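Local structure of CMP-sialic acid transporter 1 (6I1R) at residues S299-M302 with Y303-V307; M268-L271 with L272-L276; S251-M254 with K255-N259. The protein probably carries CMP-sialic acid, and perhaps CMP-Kdo, from the cytoplasm into the Golgi, and binds CMP between its membrane helices. The protein carries 5 engineered substitutions. One frame throughout, in Å; residues are numbered along the deposited sequence.

Contact 1: S299-M302 with Y303-V307; sequences SLQM and YFMPV
With CG of Leu300 turned away from its backbone N (chi1 -166°) and CG of Phe304 lying anti to the carbonyl carbon (chi1 -67°), the leucine branch and the phenyl ring one turn further on come to lie against each other. Their long axes are skewed: Leu300 CD1 rests 3.8 Å from Phe304 CE2, while Leu300 CG sits 3.9 Å from Phe304 CD2, so one ortho-meta side of the ring takes the contact. That same side also borders the backbone, since Leu300 O lies close to the ring plane, 3.2 Å from Phe304 CD2. The carbonyl accepts Phe304 N at 2.9 Å, nearly along the C=O axis. CD1 of Tyr303 stands over the centre of one Phe304 face.

This is the C-terminal end of helix 287-304, the last helix of the transporter. The bond from Tyr303 N to Ser299 O is weak, and Met305 is the first residue to leave helical geometry. A second pair forms between Gln301 and Met305: the glutamine runs extended beyond CG and the methionine lies alongside it, pointing the same way. A bend at chi3 lays the methyl CE of Met305 against the amide arm, 3.7 Å from both Gln301 CB and Gln301 NE2. Helix 259-279 covers the aromatic side through Tyr264, whose ring meets Phe304 edge-to-face, and helix 126-143 receives Ser299, whose OG bonds to Ala131 O.

Contact 2: M268-L271 with L272-L276; sequences MAML and LTMVL
Regular i to i+4 bonding joins Met268-Leu271 to Leu272-Leu276: Leu272 N reaches Met268 O at 3.0 Å, Thr273 N reaches Ala269 O at 2.8 Å, and Val275 N reaches Leu271 O at 3.0 Å. The bond from Met274 N to Met270 O is weak.

Two donors of one residue share the carbonyl of Ala269. With OG1 placed beside the backbone N of Thr273 (chi1 -70°), the hydroxyl folds back and donates to Ala269 O at 3.2 Å, approaching from above the carbonyl plane, 42° out of it. Such back-bonding to the i-4 carbonyl is a familiar way for a threonine in a membrane helix to place its hydroxyl. The turn is part of helix 259-279, which pairs antiparallel with helix 287-304: Leu271 packs on Ile293 and Cys296, Met274 on Leu289. Helix 3-24 adjoins another side, meeting Ala269, Leu272 and Thr273.

Met270 and Met274 lie side by side, heading the same way. Met270 bends at chi2 and chi3, which brings its methyl CE to 3.8 Å from Met274 SD, whereas Met274 stays extended beyond CG. CG2 of Val275, beside its own backbone N, lies 3.4 Å from Leu271 O.

Contact 3: S251-M254 with K255-N259; sequences SWLM and KYSDN
Trp252 spreads its indole over Tyr256, one helical turn further on, and two parts of the tyrosine use the same face. The phenol ring forms an offset stack with the five-membered ring, centroids 4.9 Å apart and planes inclined by 30°, while the methylene makes a CH-pi contact: Tyr256 CB stands 3.7 Å from the centroid of the six-membered ring, 14° off its normal. The indole gets there because its CG lies anti to the backbone N of Trp252, whereas CG of Tyr256 sits beside its own N. The backbone joins the same two residues: Tyr256 N donates to Trp252 O at 2.7 Å, nearly straight, and that oxygen also lies at the edge of the Tyr256 ring. Replacing the indole of Trp252 by the methyl of an alanine is likely to cost Tyr256 its stacking and CH-pi partner and let its ring turn more freely about chi1.

The pair belongs to helix 234-256, close to the short turn into helix 259-279. Asp258 is the N-cap of the second helix, its OD1 accepting from Val261 N. Past the aromatic pair, contact continues through side chains, with Leu253 CD2 3.5 Å from Ser257 CB. Met254, bent at chi2 and chi3, reaches the first residue of the next helix, crossing Asn259 at a slant, its SD 3.8 Å from Asn259 ND2. That amide nitrogen is held by Gly177 O of helix 160-186, and Lys255 NZ bonds to Gln194 OE1 and Asp189 O.

Along the chain the contacts come in the order 3, 2, 1, in series, with none nested in or crossing another. Contact 3 closes the short turn joining helix 234-256 to helix 259-279, contact 2 lies within helix 259-279, and contact 1 marks the C-terminal end of helix 287-304. Contacts 1 and 2 belong to helices consecutive in the chain, and touch where Leu300 CD1 packs on Met268 CE at 4.0 Å. Contacts 1 and 3 approach to about 5 Å between nearest atoms without touching; the nearest atoms of contacts 2 and 3 are about 11 Å apart. Helix 126-143 meets both contact 1 and contact 2, and helix 3-24 both contact 2 and contact 3.

Contact 1: S299-M302 with Y303-V307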
loop_
_atom_site.group_PDB
_atom_site.type_symbol
_atom_site.label_atom_id
_atom_site.label_comp_id
_atom_site.label_asym_id
_atom_site.label_seq_id
_atom_site.Cartn_x
_atom_site.Cartn_y
_atom_site.Cartn_z
ATOM N N SER B 299 9.336 31.462 12.030
ATOM C CA SER B 299 10.617 30.938 11.548
ATOM C C SER B 299 10.938 31.502 10.156
ATOM O O SER B 299 12.107 31.701 9.823
ATOM C CB SER B 299 10.631 29.433 11.537
ATOM O OG SER B 299 11.890 28.947 11.098
ATOM N N LEU B 300 9.907 31.745 9.347
ATOM C CA LEU B 300 10.096 32.326 8.015
ATOM C C LEU B 300 10.619 33.760 8.165
ATOM O O LEU B 300 11.654 34.117 7.599
ATOM C CB LEU B 300 8.767 32.302 7.251
ATOM C CG LEU B 300 8.860 32.571 5.749
ATOM C CD1 LEU B 300 9.008 31.273 4.969
ATOM C CD2 LEU B 300 7.645 33.344 5.259
ATOM N N GLN B 301 9.901 34.558 8.947
ATOM C CA GLN B 301 10.246 35.961 9.158
ATOM C C GLN B 301 11.691 36.061 9.668
ATOM O O GLN B 301 12.499 36.781 9.091
ATOM C CB GLN B 301 9.251 36.609 10.122
ATOM C CG GLN B 301 7.865 36.798 9.519
ATOM C CD GLN B 301 6.895 37.448 10.475
ATOM O OE1 GLN B 301 6.904 37.187 11.676
ATOM N NE2 GLN B 301 6.037 38.301 9.940
ATOM N N MET B 302 12.016 35.313 10.718
ATOM C CA MET B 302 13.358 35.348 11.316
ATOM C C MET B 302 14.429 35.179 10.233
ATOM O O MET B 302 15.375 35.964 10.169
ATOM C CB MET B 302 13.533 34.241 12.362
ATOM C CG MET B 302 12.804 34.529 13.652
ATOM S SD MET B 302 12.619 33.106 14.741
ATOM C CE MET B 302 14.329 32.724 15.115
ATOM N N TYR B 303 14.276 34.165 9.386
ATOM C CA TYR B 303 15.334 33.800 8.449
ATOM C C TYR B 303 15.400 34.787 7.275
ATOM O O TYR B 303 16.494 35.106 6.808
ATOM C CB TYR B 303 15.139 32.379 7.917
ATOM C CG TYR B 303 16.257 31.924 7.014
ATOM C CD1 TYR B 303 16.243 32.211 5.659
ATOM C CD2 TYR B 303 17.353 31.244 7.521
ATOM C CE1 TYR B 303 17.278 31.817 4.826
ATOM C CE2 TYR B 303 18.395 30.840 6.703
ATOM C CZ TYR B 303 18.358 31.129 5.350
ATOM O OH TYR B 303 19.379 30.736 4.534
ATOM N N PHE B 304 14.246 35.241 6.789
ATOM C CA PHE B 304 14.177 35.981 5.521
ATOM C C PHE B 304 14.011 37.488 5.757
ATOM O O PHE B 304 14.357 38.282 4.881
ATOM C CB PHE B 304 13.031 35.448 4.657
ATOM C CG PHE B 304 13.234 34.042 4.152
ATOM C CD1 PHE B 304 14.078 33.789 3.081
ATOM C CD2 PHE B 304 12.585 32.972 4.746
ATOM C CE1 PHE B 304 14.267 32.495 2.618
ATOM C CE2 PHE B 304 12.773 31.680 4.281
ATOM C CZ PHE B 304 13.613 31.442 3.218
ATOM N N MET B 305 13.479 37.882 6.911
ATOM C CA MET B 305 13.252 39.295 7.204
ATOM C C MET B 305 14.610 40.010 7.241
ATOM O O MET B 305 15.541 39.523 7.884
ATOM C CB MET B 305 12.529 39.471 8.545
ATOM C CG MET B 305 11.722 40.750 8.658
ATOM S SD MET B 305 10.807 40.861 10.221
ATOM C CE MET B 305 9.197 40.256 9.717
ATOM N N PRO B 306 14.741 41.143 6.520
ATOM C CA PRO B 306 15.956 41.959 6.613
ATOM C C PRO B 306 16.192 42.376 8.072
ATOM O O PRO B 306 15.235 42.686 8.779
ATOM C CB PRO B 306 15.707 43.181 5.718
ATOM C CG PRO B 306 14.660 42.707 4.749
ATOM C CD PRO B 306 13.810 41.755 5.563
ATOM N N VAL B 307 17.451 42.396 8.500
ATOM C CA VAL B 307 17.775 42.448 9.933
ATOM C C VAL B 307 17.411 43.818 10.525
ATOM O O VAL B 307 17.340 43.939 11.746
ATOM C CB VAL B 307 19.252 42.096 10.207
ATOM C CG1 VAL B 307 19.638 40.749 9.610
ATOM C CG2 VAL B 307 20.202 43.185 9.735
#

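Contact 2: M268-L271 with L272-L276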
loop_
_atom_site.group_PDB
_atom_site.type_symbol
_atom_site.label_atom_id
_atom_site.label_comp_id
_atom_site.label_asym_id
_atom_site.label_seq_id
_atom_site.Cartn_x
_atom_site.Cartn_y
_atom_site.Cartn_z
ATOM N N MET B 268 6.625 24.401 4.155
ATOM C CA MET B 268 5.386 25.178 4.026
ATOM C C MET B 268 4.367 24.415 3.169
ATOM O O MET B 268 3.161 24.633 3.303
ATOM C CB MET B 268 5.652 26.548 3.391
ATOM C CG MET B 268 6.526 27.459 4.235
ATOM S SD MET B 268 5.907 27.693 5.917
ATOM C CE MET B 268 7.438 28.073 6.766
ATOM N N ALA B 269 4.846 23.542 2.286
ATOM C CA ALA B 269 3.961 22.682 1.498
ATOM C C ALA B 269 3.231 21.703 2.425
ATOM O O ALA B 269 2.022 21.496 2.301
ATOM C CB ALA B 269 4.757 21.949 0.446
ATOM N N MET B 270 3.985 21.120 3.353
ATOM C CA MET B 270 3.468 20.134 4.299
ATOM C C MET B 270 2.384 20.766 5.183
ATOM O O MET B 270 1.426 20.093 5.563
ATOM C CB MET B 270 4.595 19.598 5.186
ATOM C CG MET B 270 4.221 18.353 5.967
ATOM S SD MET B 270 4.947 18.348 7.625
ATOM C CE MET B 270 3.912 19.564 8.437
ATOM N N LEU B 271 2.541 22.045 5.520
ATOM C CA LEU B 271 1.530 22.758 6.306
ATOM C C LEU B 271 0.294 23.018 5.435
ATOM O O LEU B 271 -0.833 22.822 5.888
ATOM C CB LEU B 271 2.110 24.073 6.838
ATOM C CG LEU B 271 3.123 23.947 7.975
ATOM C CD1 LEU B 271 3.701 25.307 8.329
ATOM C CD2 LEU B 271 2.498 23.299 9.203
ATOM N N LEU B 272 0.513 23.453 4.194
ATOM C CA LEU B 272 -0.588 23.756 3.275
ATOM C C LEU B 272 -1.426 22.494 3.035
ATOM O O LEU B 272 -2.656 22.563 3.011
ATOM C CB LEU B 272 -0.017 24.303 1.962
ATOM C CG LEU B 272 -1.044 24.712 0.905
ATOM C CD1 LEU B 272 -1.958 25.812 1.424
ATOM C CD2 LEU B 272 -0.355 25.157 -0.375
ATOM N N THR B 273 -0.754 21.355 2.864
ATOM C CA THR B 273 -1.426 20.068 2.633
ATOM C C THR B 273 -2.418 19.779 3.767
ATOM O O THR B 273 -3.553 19.374 3.514
ATOM C CB THR B 273 -0.409 18.926 2.493
ATOM O OG1 THR B 273 0.278 19.089 1.251
ATOM C CG2 THR B 273 -1.042 17.553 2.533
ATOM N N MET B 274 -1.976 19.979 5.006
ATOM C CA MET B 274 -2.815 19.738 6.183
ATOM C C MET B 274 -3.994 20.719 6.203
ATOM O O MET B 274 -5.111 20.334 6.554
ATOM C CB MET B 274 -2.008 19.887 7.477
ATOM C CG MET B 274 -1.211 18.649 7.838
ATOM S SD MET B 274 0.145 19.011 8.981
ATOM C CE MET B 274 0.247 17.465 9.881
ATOM N N VAL B 275 -3.746 21.975 5.832
ATOM C CA VAL B 275 -4.801 22.996 5.804
ATOM C C VAL B 275 -5.820 22.634 4.715
ATOM O O VAL B 275 -7.025 22.771 4.928
ATOM C CB VAL B 275 -4.225 24.412 5.594
ATOM C CG1 VAL B 275 -5.314 25.437 5.309
ATOM C CG2 VAL B 275 -3.380 24.858 6.778
ATOM N N LEU B 276 -5.341 22.173 3.561
ATOM C CA LEU B 276 -6.234 21.823 2.450
ATOM C C LEU B 276 -6.987 20.525 2.772
ATOM O O LEU B 276 -8.149 20.380 2.400
ATOM C CB LEU B 276 -5.421 21.696 1.155
ATOM C CG LEU B 276 -4.915 23.013 0.563
ATOM C CD1 LEU B 276 -3.939 22.760 -0.575
ATOM C CD2 LEU B 276 -6.071 23.881 0.086
#

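Contact 3: S251-M254 with K255-N259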
loop_
_atom_site.group_PDB
_atom_site.type_symbol
_atom_site.label_atom_id
_atom_site.label_comp_id
_atom_site.label_asym_id
_atom_site.label_seq_id
_atom_site.Cartn_x
_atom_site.Cartn_y
_atom_site.Cartn_z
ATOM N N SER B 251 16.016 21.868 -8.935
ATOM C CA SER B 251 17.288 22.066 -9.634
ATOM C C SER B 251 17.531 23.565 -9.847
ATOM O O SER B 251 18.623 24.066 -9.575
ATOM C CB SER B 251 17.328 21.307 -10.938
ATOM O OG SER B 251 18.664 20.963 -11.283
ATOM N N TRP B 252 16.506 24.276 -10.311
ATOM C CA TRP B 252 16.600 25.728 -10.477
ATOM C C TRP B 252 17.145 26.356 -9.188
ATOM O O TRP B 252 18.081 27.160 -9.228
ATOM C CB TRP B 252 15.243 26.329 -10.873
ATOM C CG TRP B 252 15.338 27.737 -11.378
ATOM C CD1 TRP B 252 15.375 28.144 -12.679
ATOM C CD2 TRP B 252 15.433 28.933 -10.582
ATOM N NE1 TRP B 252 15.480 29.507 -12.750
ATOM C CE2 TRP B 252 15.522 30.018 -11.481
ATOM C CE3 TRP B 252 15.456 29.190 -9.207
ATOM C CZ2 TRP B 252 15.625 31.337 -11.041
ATOM C CZ3 TRP B 252 15.558 30.493 -8.774
ATOM C CH2 TRP B 252 15.641 31.551 -9.681
ATOM N N LEU B 253 16.570 25.958 -8.052
ATOM C CA LEU B 253 16.936 26.516 -6.739
ATOM C C LEU B 253 18.337 26.044 -6.327
ATOM O O LEU B 253 19.054 26.775 -5.643
ATOM C CB LEU B 253 15.898 26.095 -5.693
ATOM C CG LEU B 253 14.527 26.765 -5.796
ATOM C CD1 LEU B 253 13.562 26.167 -4.783
ATOM C CD2 LEU B 253 14.631 28.270 -5.598
ATOM N N MET B 254 18.718 24.829 -6.723
ATOM C CA MET B 254 20.079 24.342 -6.479
ATOM C C MET B 254 21.082 25.245 -7.209
ATOM O O MET B 254 22.198 25.437 -6.730
ATOM C CB MET B 254 20.267 22.896 -6.953
ATOM C CG MET B 254 19.432 21.870 -6.204
ATOM S SD MET B 254 19.838 21.748 -4.446
ATOM C CE MET B 254 18.676 22.926 -3.755
ATOM N N LYS B 255 20.678 25.804 -8.351
ATOM C CA LYS B 255 21.567 26.654 -9.145
ATOM C C LYS B 255 21.476 28.105 -8.653
ATOM O O LYS B 255 22.467 28.658 -8.170
ATOM C CB LYS B 255 21.225 26.552 -10.637
ATOM C CG LYS B 255 22.430 26.561 -11.568
ATOM C CD LYS B 255 22.208 27.284 -12.881
ATOM C CE LYS B 255 23.209 26.921 -13.959
ATOM N NZ LYS B 255 24.583 26.761 -13.423
ATOM N N TYR B 256 20.293 28.706 -8.758
ATOM C CA TYR B 256 20.124 30.148 -8.547
ATOM C C TYR B 256 19.626 30.456 -7.128
ATOM O O TYR B 256 19.229 31.590 -6.852
ATOM C CB TYR B 256 19.162 30.715 -9.595
ATOM C CG TYR B 256 19.616 30.494 -11.015
ATOM C CD1 TYR B 256 19.290 29.330 -11.692
ATOM C CD2 TYR B 256 20.391 31.433 -11.676
ATOM C CE1 TYR B 256 19.704 29.114 -12.994
ATOM C CE2 TYR B 256 20.818 31.230 -12.979
ATOM C CZ TYR B 256 20.474 30.064 -13.641
ATOM O OH TYR B 256 20.890 29.848 -14.923
ATOM N N SER B 257 19.642 29.479 -6.224
ATOM C CA SER B 257 19.221 29.740 -4.850
ATOM C C SER B 257 20.025 28.855 -3.891
ATOM O O SER B 257 21.226 28.707 -4.075
ATOM C CB SER B 257 17.736 29.553 -4.703
ATOM O OG SER B 257 17.286 30.107 -3.478
ATOM N N ASP B 258 19.379 28.292 -2.869
ATOM C CA ASP B 258 20.069 27.425 -1.919
ATOM C C ASP B 258 19.085 26.414 -1.320
ATOM O O ASP B 258 17.870 26.563 -1.446
ATOM C CB ASP B 258 20.748 28.242 -0.815
ATOM C CG ASP B 258 19.838 29.252 -0.141
ATOM O OD1 ASP B 258 18.719 28.863 0.251
ATOM O OD2 ASP B 258 20.259 30.419 -0.008
ATOM N N ASN B 259 19.652 25.414 -0.644
ATOM C CA ASN B 259 18.907 24.312 -0.019
ATOM C C ASN B 259 17.939 24.825 1.051
ATOM O O ASN B 259 16.901 24.208 1.289
ATOM C CB ASN B 259 19.840 23.284 0.630
ATOM C CG ASN B 259 19.949 22.002 -0.164
ATOM O OD1 ASN B 259 19.021 21.196 -0.178
ATOM N ND2 ASN B 259 21.082 21.802 -0.815
#